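Local coordinates for LPXTG cell wall anchor domain-containing protein (Lactobacillus rhamnosus, PDB 7CBS) that serves as SpaB, the basal and atypically adhesive subunit of the SpaCBA pilus, and probably anchors the sortase-assembled fibre to the cell wall, at residues Ser82-Gly85 and Val90-Thr93; Ala75-Leu80 and Asn151-Met156. All blocks are in the same frame, centred on the assembly; numbering follows the deposited sequence.

Interaction 1: Ser82-Gly85 and Val90-Thr93; sequences SKNG and VAQT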
ATOM      1  N   SER A  82     -20.998   5.070 -19.195  1.00 59.37           N
ATOM      2  CA  SER A  82     -21.974   6.179 -19.360  1.00 62.31           C
ATOM      3  C   SER A  82     -22.712   6.040 -20.696  1.00 66.04           C
ATOM      4  O   SER A  82     -23.895   6.402 -20.744  1.00 69.34           O
ATOM      5  CB  SER A  82     -21.303   7.523 -19.244  1.00 61.52           C
ATOM      6  OG  SER A  82     -20.748   7.702 -17.959  1.00 58.33           O
ATOM      7  N   LYS A  83     -22.034   5.533 -21.732  1.00 68.81           N
ATOM      8  CA  LYS A  83     -22.606   5.310 -23.087  1.00 73.37           C
ATOM      9  C   LYS A  83     -23.567   4.113 -23.071  1.00 74.58           C
ATOM     10  O   LYS A  83     -24.631   4.213 -23.726  1.00 77.96           O
ATOM     11  CB  LYS A  83     -21.488   5.061 -24.107  1.00 75.97           C
ATOM     12  CG  LYS A  83     -20.983   6.268 -24.887  1.00 78.52           C
ATOM     13  CD  LYS A  83     -20.611   7.523 -24.108  1.00 77.04           C
ATOM     14  CE  LYS A  83     -19.378   8.233 -24.644  1.00 77.30           C
ATOM     15  NZ  LYS A  83     -19.425   8.432 -26.112  1.00 82.30           N
ATOM     16  N   ASN A  84     -23.211   3.024 -22.371  1.00 71.92           N
ATOM     17  CA  ASN A  84     -23.913   1.713 -22.467  1.00 74.96           C
ATOM     18  C   ASN A  84     -25.063   1.642 -21.451  1.00 76.11           C
ATOM     19  O   ASN A  84     -25.928   0.757 -21.616  1.00 82.02           O
ATOM     20  CB  ASN A  84     -22.948   0.525 -22.366  1.00 74.10           C
ATOM     21  CG  ASN A  84     -22.275   0.356 -21.019  1.00 71.35           C
ATOM     22  OD1 ASN A  84     -22.802   0.758 -19.985  1.00 72.29           O
ATOM     23  ND2 ASN A  84     -21.110  -0.269 -21.021  1.00 69.42           N
ATOM     24  N   GLY A  85     -25.091   2.539 -20.461  1.00 73.69           N
ATOM     25  CA  GLY A  85     -26.204   2.669 -19.498  1.00 74.60           C
ATOM     26  C   GLY A  85     -25.951   1.921 -18.200  1.00 73.25           C
ATOM     27  O   GLY A  85     -26.923   1.385 -17.633  1.00 77.06           O
ATOM     28  N   VAL A  90     -19.721  -5.371 -18.843  1.00 64.88           N
ATOM     29  CA  VAL A  90     -19.638  -5.195 -20.325  1.00 66.22           C
ATOM     30  C   VAL A  90     -18.433  -4.303 -20.648  1.00 63.34           C
ATOM     31  O   VAL A  90     -17.715  -4.616 -21.616  1.00 65.72           O
ATOM     32  CB  VAL A  90     -20.948  -4.620 -20.901  1.00 69.12           C
ATOM     33  CG1 VAL A  90     -20.805  -4.211 -22.362  1.00 71.08           C
ATOM     34  CG2 VAL A  90     -22.104  -5.597 -20.742  1.00 72.44           C
ATOM     35  N   ALA A  91     -18.213  -3.249 -19.859  1.00 59.93           N
ATOM     36  CA  ALA A  91     -17.119  -2.261 -20.033  1.00 57.14           C
ATOM     37  C   ALA A  91     -15.778  -2.883 -19.619  1.00 55.49           C
ATOM     38  O   ALA A  91     -14.751  -2.577 -20.268  1.00 54.94           O
ATOM     39  CB  ALA A  91     -17.421  -1.015 -19.234  1.00 55.55           C
ATOM     40  N   GLN A  92     -15.782  -3.719 -18.576  1.00 54.52           N
ATOM     41  CA  GLN A  92     -14.593  -4.494 -18.129  1.00 53.48           C
ATOM     42  C   GLN A  92     -14.154  -5.429 -19.259  1.00 56.77           C
ATOM     43  O   GLN A  92     -12.941  -5.513 -19.509  1.00 55.72           O
ATOM     44  CB  GLN A  92     -14.899  -5.296 -16.862  1.00 52.39           C
ATOM     45  CG  GLN A  92     -14.847  -4.465 -15.591  1.00 49.59           C
ATOM     46  CD  GLN A  92     -15.041  -5.322 -14.367  1.00 49.38           C
ATOM     47  OE1 GLN A  92     -16.121  -5.851 -14.121  1.00 49.40           O
ATOM     48  NE2 GLN A  92     -13.982  -5.468 -13.583  1.00 47.70           N
ATOM     49  N   THR A  93     -15.108  -6.104 -19.905  1.00 61.73           N
ATOM     50  CA  THR A  93     -14.875  -7.089 -20.997  1.00 66.42           C
ATOM     51  C   THR A  93     -14.387  -6.367 -22.258  1.00 69.13           C
ATOM     52  O   THR A  93     -13.488  -6.906 -22.918  1.00 72.47           O
ATOM     53  CB  THR A  93     -16.143  -7.906 -21.280  1.00 70.66           C
ATOM     54  OG1 THR A  93     -16.421  -8.669 -20.104  1.00 71.37           O
ATOM     55  CG2 THR A  93     -16.003  -8.828 -22.471  1.00 73.84           C
TER
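Asn84 and Ala91 mark the closest backbone approach between the C-terminal end of helix 74-84 and helix 88-95, their CA atoms standing 8.2 Å apart across an alpha-alpha hairpin within the pilin N-terminal domain. Helix 74-84 is terminated by Gly85, which leaves helical geometry with a positive phi of 96°, and the chain turns back within a few residues to begin the second helix. Within 82-85, Asn84 alone reaches the second helix. The CG of Asn84 lies between its own backbone N and carbonyl carbon (chi1 67°), and this turns the amide toward helix 88-95, beside the connecting turn. Its OD1 accepts a hydrogen bond from Ala87 N and a weak one from Gly86 N, so the same amide that reaches toward helix 88-95 also braces the connecting turn. No hydrogen bond joins the two segments, and only 77 Å² of surface is buried between them. Val90 is exposed and passes Asn84 in the opposite direction, whereas the buried Ala91 also rests on Val81 of the first helix, on the inner side of the hairpin. The contact across the segments is loose and made at the amide nitrogen: Asn84 ND2 lies 4.2 Å from Val90 CG1, and Ala91 CB stands 4.2 Å from that same Asn84 ND2.

Interaction 2: Ala75-Leu80 and Asn151-Met156; sequences ADFWQL and NLVVVM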
ATOM      1  N   ALA A  75     -10.746   7.179 -17.734  1.00 59.13           N
ATOM      2  CA  ALA A  75     -11.551   8.092 -18.586  1.00 59.79           C
ATOM      3  C   ALA A  75     -12.334   7.284 -19.626  1.00 61.77           C
ATOM      4  O   ALA A  75     -13.551   7.535 -19.766  1.00 62.97           O
ATOM      5  CB  ALA A  75     -10.673   9.122 -19.254  1.00 61.63           C
ATOM      6  N   ASP A  76     -11.660   6.376 -20.339  1.00 62.22           N
ATOM      7  CA  ASP A  76     -12.278   5.493 -21.367  1.00 63.39           C
ATOM      8  C   ASP A  76     -13.318   4.593 -20.694  1.00 61.08           C
ATOM      9  O   ASP A  76     -14.406   4.418 -21.276  1.00 65.65           O
ATOM     10  CB  ASP A  76     -11.230   4.663 -22.116  1.00 64.90           C
ATOM     11  CG  ASP A  76     -10.366   5.480 -23.064  1.00 68.84           C
ATOM     12  OD1 ASP A  76     -10.825   6.559 -23.484  1.00 71.92           O
ATOM     13  OD2 ASP A  76      -9.238   5.035 -23.373  1.00 71.19           O
ATOM     14  N   PHE A  77     -13.004   4.061 -19.511  1.00 57.33           N
ATOM     15  CA  PHE A  77     -13.886   3.127 -18.761  1.00 54.51           C
ATOM     16  C   PHE A  77     -15.221   3.813 -18.452  1.00 51.87           C
ATOM     17  O   PHE A  77     -16.258   3.240 -18.811  1.00 53.68           O
ATOM     18  CB  PHE A  77     -13.224   2.603 -17.482  1.00 51.26           C
ATOM     19  CG  PHE A  77     -14.060   1.570 -16.766  1.00 51.61           C
ATOM     20  CD1 PHE A  77     -14.021   0.237 -17.147  1.00 52.24           C
ATOM     21  CD2 PHE A  77     -14.927   1.935 -15.746  1.00 51.47           C
ATOM     22  CE1 PHE A  77     -14.810  -0.712 -16.511  1.00 51.91           C
ATOM     23  CE2 PHE A  77     -15.715   0.987 -15.110  1.00 51.49           C
ATOM     24  CZ  PHE A  77     -15.654  -0.340 -15.493  1.00 51.57           C
ATOM     25  N   TRP A  78     -15.197   4.986 -17.815  1.00 50.02           N
ATOM     26  CA  TRP A  78     -16.427   5.697 -17.361  1.00 49.81           C
ATOM     27  C   TRP A  78     -17.195   6.266 -18.561  1.00 52.03           C
ATOM     28  O   TRP A  78     -18.417   6.424 -18.445  1.00 53.52           O
ATOM     29  CB  TRP A  78     -16.101   6.790 -16.337  1.00 48.72           C
ATOM     30  CG  TRP A  78     -15.557   6.232 -15.061  1.00 46.76           C
ATOM     31  CD1 TRP A  78     -14.387   6.568 -14.445  1.00 45.87           C
ATOM     32  CD2 TRP A  78     -16.153   5.195 -14.263  1.00 45.58           C
ATOM     33  NE1 TRP A  78     -14.224   5.825 -13.308  1.00 44.89           N
ATOM     34  CE2 TRP A  78     -15.289   4.973 -13.172  1.00 44.22           C
ATOM     35  CE3 TRP A  78     -17.333   4.443 -14.357  1.00 45.70           C
ATOM     36  CZ2 TRP A  78     -15.566   4.028 -12.187  1.00 43.74           C
ATOM     37  CZ3 TRP A  78     -17.605   3.510 -13.382  1.00 45.42           C
ATOM     38  CH2 TRP A  78     -16.728   3.301 -12.317  1.00 44.20           C
ATOM     39  N   GLN A  79     -16.490   6.552 -19.658  1.00 53.27           N
ATOM     40  CA  GLN A  79     -17.078   7.024 -20.937  1.00 56.93           C
ATOM     41  C   GLN A  79     -17.887   5.875 -21.549  1.00 58.09           C
ATOM     42  O   GLN A  79     -18.987   6.140 -22.060  1.00 61.39           O
ATOM     43  CB  GLN A  79     -15.968   7.530 -21.864  1.00 58.64           C
ATOM     44  N   LEU A  80     -17.369   4.645 -21.472  1.00 56.56           N
ATOM     45  CA  LEU A  80     -18.004   3.411 -22.014  1.00 58.09           C
ATOM     46  C   LEU A  80     -19.236   3.060 -21.175  1.00 58.64           C
ATOM     47  O   LEU A  80     -20.296   2.770 -21.767  1.00 61.66           O
ATOM     48  CB  LEU A  80     -16.976   2.274 -21.993  1.00 56.82           C
ATOM     49  CG  LEU A  80     -16.110   2.159 -23.242  1.00 58.06           C
ATOM     50  CD1 LEU A  80     -14.981   1.176 -23.019  1.00 56.53           C
ATOM     51  CD2 LEU A  80     -16.953   1.748 -24.435  1.00 61.37           C
ATOM     52  N   ASN A 151      -6.139 -10.406 -20.039  1.00 68.57           N
ATOM     53  CA  ASN A 151      -6.081  -9.001 -19.557  1.00 65.36           C
ATOM     54  C   ASN A 151      -7.143  -8.832 -18.463  1.00 62.90           C
ATOM     55  O   ASN A 151      -8.203  -9.469 -18.574  1.00 64.22           O
ATOM     56  CB  ASN A 151      -6.288  -7.990 -20.687  1.00 66.94           C
ATOM     57  CG  ASN A 151      -5.457  -8.273 -21.921  1.00 69.15           C
ATOM     58  OD1 ASN A 151      -4.262  -8.531 -21.824  1.00 68.46           O
ATOM     59  ND2 ASN A 151      -6.074  -8.205 -23.091  1.00 71.30           N
ATOM     60  N   LEU A 152      -6.864  -8.017 -17.443  1.00 59.25           N
ATOM     61  CA  LEU A 152      -7.772  -7.763 -16.291  1.00 57.13           C
ATOM     62  C   LEU A 152      -7.993  -6.258 -16.153  1.00 55.37           C
ATOM     63  O   LEU A 152      -6.993  -5.519 -16.041  1.00 56.55           O
ATOM     64  CB  LEU A 152      -7.152  -8.324 -15.006  1.00 57.14           C
ATOM     65  CG  LEU A 152      -7.192  -9.839 -14.826  1.00 58.60           C
ATOM     66  CD1 LEU A 152      -6.362 -10.229 -13.612  1.00 58.10           C
ATOM     67  CD2 LEU A 152      -8.623 -10.350 -14.683  1.00 59.65           C
ATOM     68  N   VAL A 153      -9.256  -5.827 -16.188  1.00 54.54           N
ATOM     69  CA  VAL A 153      -9.680  -4.425 -15.913  1.00 52.50           C
ATOM     70  C   VAL A 153     -10.241  -4.381 -14.491  1.00 50.99           C
ATOM     71  O   VAL A 153     -11.285  -5.009 -14.251  1.00 51.28           O
ATOM     72  CB  VAL A 153     -10.704  -3.928 -16.952  1.00 53.45           C
ATOM     73  CG1 VAL A 153     -11.292  -2.588 -16.547  1.00 52.22           C
ATOM     74  CG2 VAL A 153     -10.095  -3.845 -18.349  1.00 55.13           C
ATOM     75  N   VAL A 154      -9.554  -3.677 -13.592  1.00 50.11           N
ATOM     76  CA  VAL A 154      -9.880  -3.604 -12.137  1.00 50.07           C
ATOM     77  C   VAL A 154     -10.420  -2.205 -11.834  1.00 49.81           C
ATOM     78  O   VAL A 154      -9.737  -1.217 -12.192  1.00 50.57           O
ATOM     79  CB  VAL A 154      -8.650  -3.925 -11.269  1.00 50.88           C
ATOM     80  CG1 VAL A 154      -8.994  -3.949  -9.784  1.00 52.27           C
ATOM     81  CG2 VAL A 154      -7.989  -5.223 -11.700  1.00 51.20           C
ATOM     82  N   VAL A 155     -11.588  -2.137 -11.194  1.00 48.30           N
ATOM     83  CA  VAL A 155     -12.252  -0.873 -10.775  1.00 49.18           C
ATOM     84  C   VAL A 155     -11.986  -0.659  -9.282  1.00 50.08           C
ATOM     85  O   VAL A 155     -12.192  -1.605  -8.497  1.00 52.01           O
ATOM     86  CB  VAL A 155     -13.760  -0.915 -11.087  1.00 49.82           C
ATOM     87  CG1 VAL A 155     -14.442   0.394 -10.721  1.00 50.65           C
ATOM     88  CG2 VAL A 155     -14.021  -1.270 -12.551  1.00 49.23           C
ATOM     89  N   MET A 156     -11.534   0.538  -8.910  1.00 50.73           N
ATOM     90  CA  MET A 156     -11.310   0.933  -7.497  1.00 51.98           C
ATOM     91  C   MET A 156     -12.666   1.273  -6.872  1.00 53.35           C
ATOM     92  O   MET A 156     -12.982   2.468  -6.728  1.00 54.23           O
ATOM     93  CB  MET A 156     -10.331   2.109  -7.407  1.00 52.50           C
ATOM     94  CG  MET A 156      -8.949   1.768  -7.945  1.00 52.46           C
ATOM     95  SD  MET A 156      -8.136   0.446  -7.002  1.00 53.85           S
ATOM     96  CE  MET A 156      -7.615  -0.655  -8.324  1.00 51.14           C
TER
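Phe77 and Trp78 on one side, Val153 and Val155 on the other, join helix 74-84 to strand 152-155 of the pilin domain's mixed sheet. The short helical and strand segments run almost perpendicular, at 81°, with their axes 11.1 Å apart, so the helix lies across the strand and buries an apolar seam of 148 Å². Packing is tightest at Phe77. With CG anti to the backbone N (chi1 -175°), its ring projects from the helix toward the strand and meets Val155 CG2 at Phe77 CZ, 3.5 Å away. Two atoms along the ring, Phe77 CD1 lies 4.0 Å from Val153 CG1, so the phenyl group spans two valines that point from the same face of the strand. Val134 and Leu95 also touch Phe77, which is buried. Toward Trp78 the contact becomes looser: this residue is partly exposed, as is Val155, and the approach is confined to the far end of the indole, where Trp78 CH2 sits 4.0 Å from Val155 CG1. The two aromatic groups also touch: Phe77 CD2 lies 3.6 Å above the Trp78 ring plane, displaced toward the rim. A hydrogen bond from Trp78 NE1 to Ala132 O satisfies the indole nitrogen and ties it to the sheet. Val154 points the other way and packs on Leu170 of strand 167-170. With no hydrogen bond or charge pairing between the segments, cohesion here comes from dispersion and the exclusion of water, and the fit of the rings against the branched methyls probably contributes to how the helix sits on the strand.

Helix 74-84 is common to both contacts: its C-terminal end turns into the hairpin of interaction 1, while its middle packs on the sheet in interaction 2. Their centres are about 9 Å apart, and both segments of interaction 1 fall within the 70 residues that separate the two segments of interaction 2. Phe77 connects them, as Ala91 CB lies 3.8 Å from Phe77 CE1. A polar link accompanies this packing: Gln92 NE2 probably donates a hydrogen bond to Val153 O at 2.8 Å, tying helix 88-95 to the strand directly. The magnesium ligands Thr28 and Asp123 belong to other strands, 28-34 and 118-128, so neither contact contributes to that metal site.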